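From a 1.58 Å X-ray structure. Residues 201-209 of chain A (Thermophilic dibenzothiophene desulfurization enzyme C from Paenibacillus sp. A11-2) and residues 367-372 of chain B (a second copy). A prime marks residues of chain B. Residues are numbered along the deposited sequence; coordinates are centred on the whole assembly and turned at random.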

ATOM      1  N   ASP A 201      35.723  11.687   4.279  1.00 25.27           N
ATOM      2  CA  ASP A 201      35.206  11.367   2.954  1.00 26.26           C
ATOM      3  C   ASP A 201      33.696  11.111   2.952  1.00 31.84           C
ATOM      4  O   ASP A 201      33.200  10.326   2.139  1.00 35.12           O
ATOM      5  CB  ASP A 201      35.947  10.157   2.395  1.00 27.86           C
ATOM      6  CG  ASP A 201      35.965   8.987   3.365  1.00 29.58           C
ATOM      7  OD1 ASP A 201      35.368   9.112   4.460  1.00 34.14           O
ATOM      8  OD2 ASP A 201      36.566   7.945   3.031  1.00 38.73           O
ATOM      9  N   TRP A 202      32.951  11.772   3.830  1.00 25.51           N
ATOM     10  CA  TRP A 202      31.502  11.591   3.914  1.00 21.39           C
ATOM     11  C   TRP A 202      30.810  12.642   3.053  1.00 19.06           C
ATOM     12  O   TRP A 202      30.896  13.845   3.336  1.00 23.08           O
ATOM     13  CB  TRP A 202      31.030  11.694   5.360  1.00 21.50           C
ATOM     14  CG  TRP A 202      29.539  11.504   5.563  1.00 17.88           C
ATOM     15  CD1 TRP A 202      28.650  12.438   6.005  1.00 21.19           C
ATOM     16  CD2 TRP A 202      28.780  10.301   5.343  1.00 19.09           C
ATOM     17  NE1 TRP A 202      27.385  11.898   6.074  1.00 20.67           N
ATOM     18  CE2 TRP A 202      27.438  10.587   5.677  1.00 19.33           C
ATOM     19  CE3 TRP A 202      29.104   9.016   4.899  1.00 22.70           C
ATOM     20  CZ2 TRP A 202      26.421   9.629   5.591  1.00 21.17           C
ATOM     21  CZ3 TRP A 202      28.091   8.069   4.811  1.00 22.83           C
ATOM     22  CH2 TRP A 202      26.767   8.386   5.153  1.00 23.53           C
ATOM     23  N   ASP A 203      30.134  12.187   2.004  1.00 21.53           N
ATOM     24  CA  ASP A 203      29.448  13.089   1.075  1.00 20.51           C
ATOM     25  C   ASP A 203      28.203  12.359   0.568  1.00 18.71           C
ATOM     26  O   ASP A 203      28.234  11.717  -0.481  1.00 21.72           O
ATOM     27  CB  ASP A 203      30.353  13.491  -0.072  1.00 22.28           C
ATOM     28  CG  ASP A 203      29.689  14.479  -1.004  1.00 31.77           C
ATOM     29  OD1 ASP A 203      28.705  15.116  -0.585  1.00 24.95           O
ATOM     30  OD2 ASP A 203      30.149  14.623  -2.151  1.00 42.45           O
ATOM     31  N   SER A 204      27.111  12.504   1.302  1.00 17.63           N
ATOM     32  CA  SER A 204      25.981  11.593   1.221  1.00 17.50           C
ATOM     33  C   SER A 204      24.720  12.301   0.728  1.00 17.37           C
ATOM     34  O   SER A 204      24.634  13.530   0.691  1.00 18.32           O
ATOM     35  CB  SER A 204      25.734  10.988   2.596  1.00 14.11           C
ATOM     36  OG  SER A 204      25.501  12.028   3.515  1.00 17.95           O
ATOM     37  N   LEU A 205      23.720  11.490   0.366  1.00 16.78           N
ATOM     38  CA  LEU A 205      22.421  12.028  -0.037  1.00 15.87           C
ATOM     39  C   LEU A 205      21.766  12.784   1.111  1.00 13.98           C
ATOM     40  O   LEU A 205      21.346  13.938   0.956  1.00 15.90           O
ATOM     41  CB  LEU A 205      21.521  10.886  -0.518  1.00 12.92           C
ATOM     42  CG  LEU A 205      20.056  11.253  -0.775  1.00 16.20           C
ATOM     43  CD1 LEU A 205      19.970  12.184  -1.962  1.00 17.12           C
ATOM     44  CD2 LEU A 205      19.219  10.002  -1.025  1.00 16.87           C
ATOM     45  N   GLY A 206      21.663  12.137   2.275  1.00 11.95           N
ATOM     46  CA  GLY A 206      21.120  12.718   3.479  1.00 13.50           C
ATOM     47  C   GLY A 206      22.013  12.374   4.660  1.00 13.91           C
ATOM     48  O   GLY A 206      23.070  11.757   4.478  1.00 16.45           O
ATOM     49  N   MET A 207      21.599  12.739   5.867  1.00 13.41           N
ATOM     50  CA  MET A 207      22.456  12.579   7.043  1.00 13.90           C
ATOM     51  C   MET A 207      23.829  13.195   6.750  1.00 16.02           C
ATOM     52  O   MET A 207      24.884  12.663   7.104  1.00 16.20           O
ATOM     53  CB  MET A 207      22.547  11.103   7.451  1.00 16.08           C
ATOM     54  CG  MET A 207      21.198  10.533   8.007  1.00 17.01           C
ATOM     55  SD  MET A 207      20.678  11.402   9.493  1.00 22.97           S
ATOM     56  CE  MET A 207      19.323  10.358  10.078  1.00 24.52           C
ATOM     57  N   ARG A 208      23.801  14.363   6.104  1.00 15.26           N
ATOM     58  CA  ARG A 208      25.000  14.905   5.485  1.00 13.16           C
ATOM     59  C   ARG A 208      25.994  15.462   6.494  1.00 15.84           C
ATOM     60  O   ARG A 208      27.170  15.629   6.150  1.00 19.09           O
ATOM     61  CB  ARG A 208      24.624  15.999   4.488  1.00 14.69           C
ATOM     62  CG  ARG A 208      24.034  15.437   3.204  1.00 18.37           C
ATOM     63  CD  ARG A 208      23.766  16.487   2.147  1.00 19.08           C
ATOM     64  NE  ARG A 208      24.901  17.382   1.931  1.00 18.87           N
ATOM     65  CZ  ARG A 208      25.994  17.081   1.245  1.00 18.92           C
ATOM     66  NH1 ARG A 208      26.157  15.887   0.691  1.00 24.84           N
ATOM     67  NH2 ARG A 208      26.951  17.993   1.115  1.00 25.61           N
ATOM     68  N   GLN A 209      25.568  15.741   7.718  1.00 16.17           N
ATOM     69  CA  GLN A 209      26.470  16.273   8.734  1.00 19.31           C
ATOM     70  C   GLN A 209      26.763  15.275   9.849  1.00 18.87           C
ATOM     71  O   GLN A 209      27.083  15.686  10.968  1.00 17.94           O
ATOM     72  CB  GLN A 209      25.907  17.564   9.314  1.00 17.90           C
ATOM     73  CG  GLN A 209      25.926  18.717   8.317  1.00 20.07           C
ATOM     74  CD  GLN A 209      25.914  20.057   9.003  1.00 15.73           C
ATOM     75  OE1 GLN A 209      24.946  20.411   9.662  1.00 17.61           O
ATOM     76  NE2 GLN A 209      27.015  20.805   8.871  1.00 21.15           N
TER
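Chain B 367-372: AAASRQ

The end of a helix in chain B docks on an extended loop of chain A through main-chain hydrogen bonds, a two-pronged salt bridge and small apolar contacts. In chain B, residues 367-369 finish the helix, Ser370′ is the first to leave helical phi/psi, and Arg371′ and Gln372′ open a 3-10 segment. Chain A has no regular helix or strand here, though Trp202 to Ser204 are extended. The closest CA atoms across the contact are those of Ser204 and Arg371′, 4.4 Å apart.

As the helix ends, its carbonyls become available to outside donors. Leu205 N donates to Ala368′ O at 2.8 Å, and water 1 joins Ala369′ O (2.6 Å) to Asp203 N (2.8 Å). The CA of Ser204 also lies 3.2 Å from Ala369′ O, a CA-H...O contact. In the other direction, Arg371′ N donates to Asp203 O at 2.9 Å; water 2 gives that same oxygen a second donor at 3.1 Å and accepts from Gln372′ N at 3.0 Å.

Arg371′ points its CA-to-CB bond toward chain A, and its long side chain reaches the carboxylate of Asp203. Arg371′ NE to Asp203 OD1 and Arg371′ NH2 to Asp203 OD2 are both 2.9 Å, a pairing that suits two donors at a guanidinium edge facing two carboxylate oxygens. Arg208 NH1 shares Asp203 OD1 at 3.0 Å and also donates to Ser204 O at 2.8 Å. The shared anion helps offset the repulsion between the arginines, whose Arg208 NH1 and Arg371′ NE are 3.7 Å apart.

Alanine's short side chain permits close backbone approach while still offering a methyl group: Ala369′ CB lies 3.9 Å from Trp202 CZ3, and Ala368′ CB 4.3 Å from Leu205 CD2. The indole is also tied down within its own loop, Trp202 NE1 donating to Met207 O at 2.8 Å.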

ATOM      1  N   ALA B 367      24.227   3.175  -2.002  1.00 18.24           N
ATOM      2  CA  ALA B 367      23.580   3.971  -3.038  1.00 16.52           C
ATOM      3  C   ALA B 367      23.206   5.358  -2.529  1.00 15.74           C
ATOM      4  O   ALA B 367      23.165   6.310  -3.314  1.00 20.47           O
ATOM      5  CB  ALA B 367      22.348   3.241  -3.569  1.00 18.54           C
ATOM      6  N   ALA B 368      22.917   5.495  -1.239  1.00 16.94           N
ATOM      7  CA  ALA B 368      22.607   6.784  -0.628  1.00 16.83           C
ATOM      8  C   ALA B 368      23.818   7.440   0.016  1.00 23.38           C
ATOM      9  O   ALA B 368      23.884   8.673   0.078  1.00 20.36           O
ATOM     10  CB  ALA B 368      21.524   6.628   0.443  1.00 17.84           C
ATOM     11  N   ALA B 369      24.763   6.640   0.514  1.00 19.06           N
ATOM     12  CA  ALA B 369      25.964   7.198   1.138  1.00 19.47           C
ATOM     13  C   ALA B 369      26.811   7.974   0.142  1.00 23.38           C
ATOM     14  O   ALA B 369      27.542   8.896   0.532  1.00 24.65           O
ATOM     15  CB  ALA B 369      26.795   6.076   1.755  1.00 25.98           C
ATOM     16  N   SER B 370      26.740   7.611  -1.132  1.00 24.91           N
ATOM     17  CA  SER B 370      27.479   8.281  -2.199  1.00 23.14           C
ATOM     18  C   SER B 370      26.550   9.258  -2.917  1.00 23.18           C
ATOM     19  O   SER B 370      25.837   8.877  -3.845  1.00 23.97           O
ATOM     20  CB  SER B 370      28.040   7.256  -3.173  1.00 36.50           C
ATOM     21  OG  SER B 370      28.220   7.838  -4.451  1.00 45.93           O
ATOM     22  N   ARG B 371      26.577  10.529  -2.505  1.00 21.59           N
ATOM     23  CA  ARG B 371      25.725  11.530  -3.141  1.00 17.75           C
ATOM     24  C   ARG B 371      25.954  11.558  -4.643  1.00 23.99           C
ATOM     25  O   ARG B 371      25.009  11.749  -5.418  1.00 23.21           O
ATOM     26  CB  ARG B 371      25.992  12.916  -2.545  1.00 23.19           C
ATOM     27  CG  ARG B 371      25.129  14.056  -3.109  1.00 32.84           C
ATOM     28  CD  ARG B 371      25.613  15.440  -2.627  1.00 27.21           C
ATOM     29  NE  ARG B 371      27.038  15.639  -2.900  1.00 34.33           N
ATOM     30  CZ  ARG B 371      27.548  15.979  -4.082  1.00 55.48           C
ATOM     31  NH1 ARG B 371      26.759  16.176  -5.135  1.00 44.55           N
ATOM     32  NH2 ARG B 371      28.861  16.120  -4.217  1.00 42.33           N
ATOM     33  N   GLN B 372      27.205  11.351  -5.071  1.00 20.69           N
ATOM     34  CA  GLN B 372      27.566  11.479  -6.481  1.00 23.33           C
ATOM     35  C   GLN B 372      26.841  10.471  -7.366  1.00 23.29           C
ATOM     36  O   GLN B 372      26.673  10.716  -8.564  1.00 23.22           O
ATOM     37  CB  GLN B 372      29.079  11.317  -6.651  1.00 28.52           C
TER
HETATM   38  O   HOH W   1      29.994   9.457   1.229  1.00 24.51           O
HETATM   39  O   HOH W   2      29.591  11.426  -3.263  1.00 32.04           O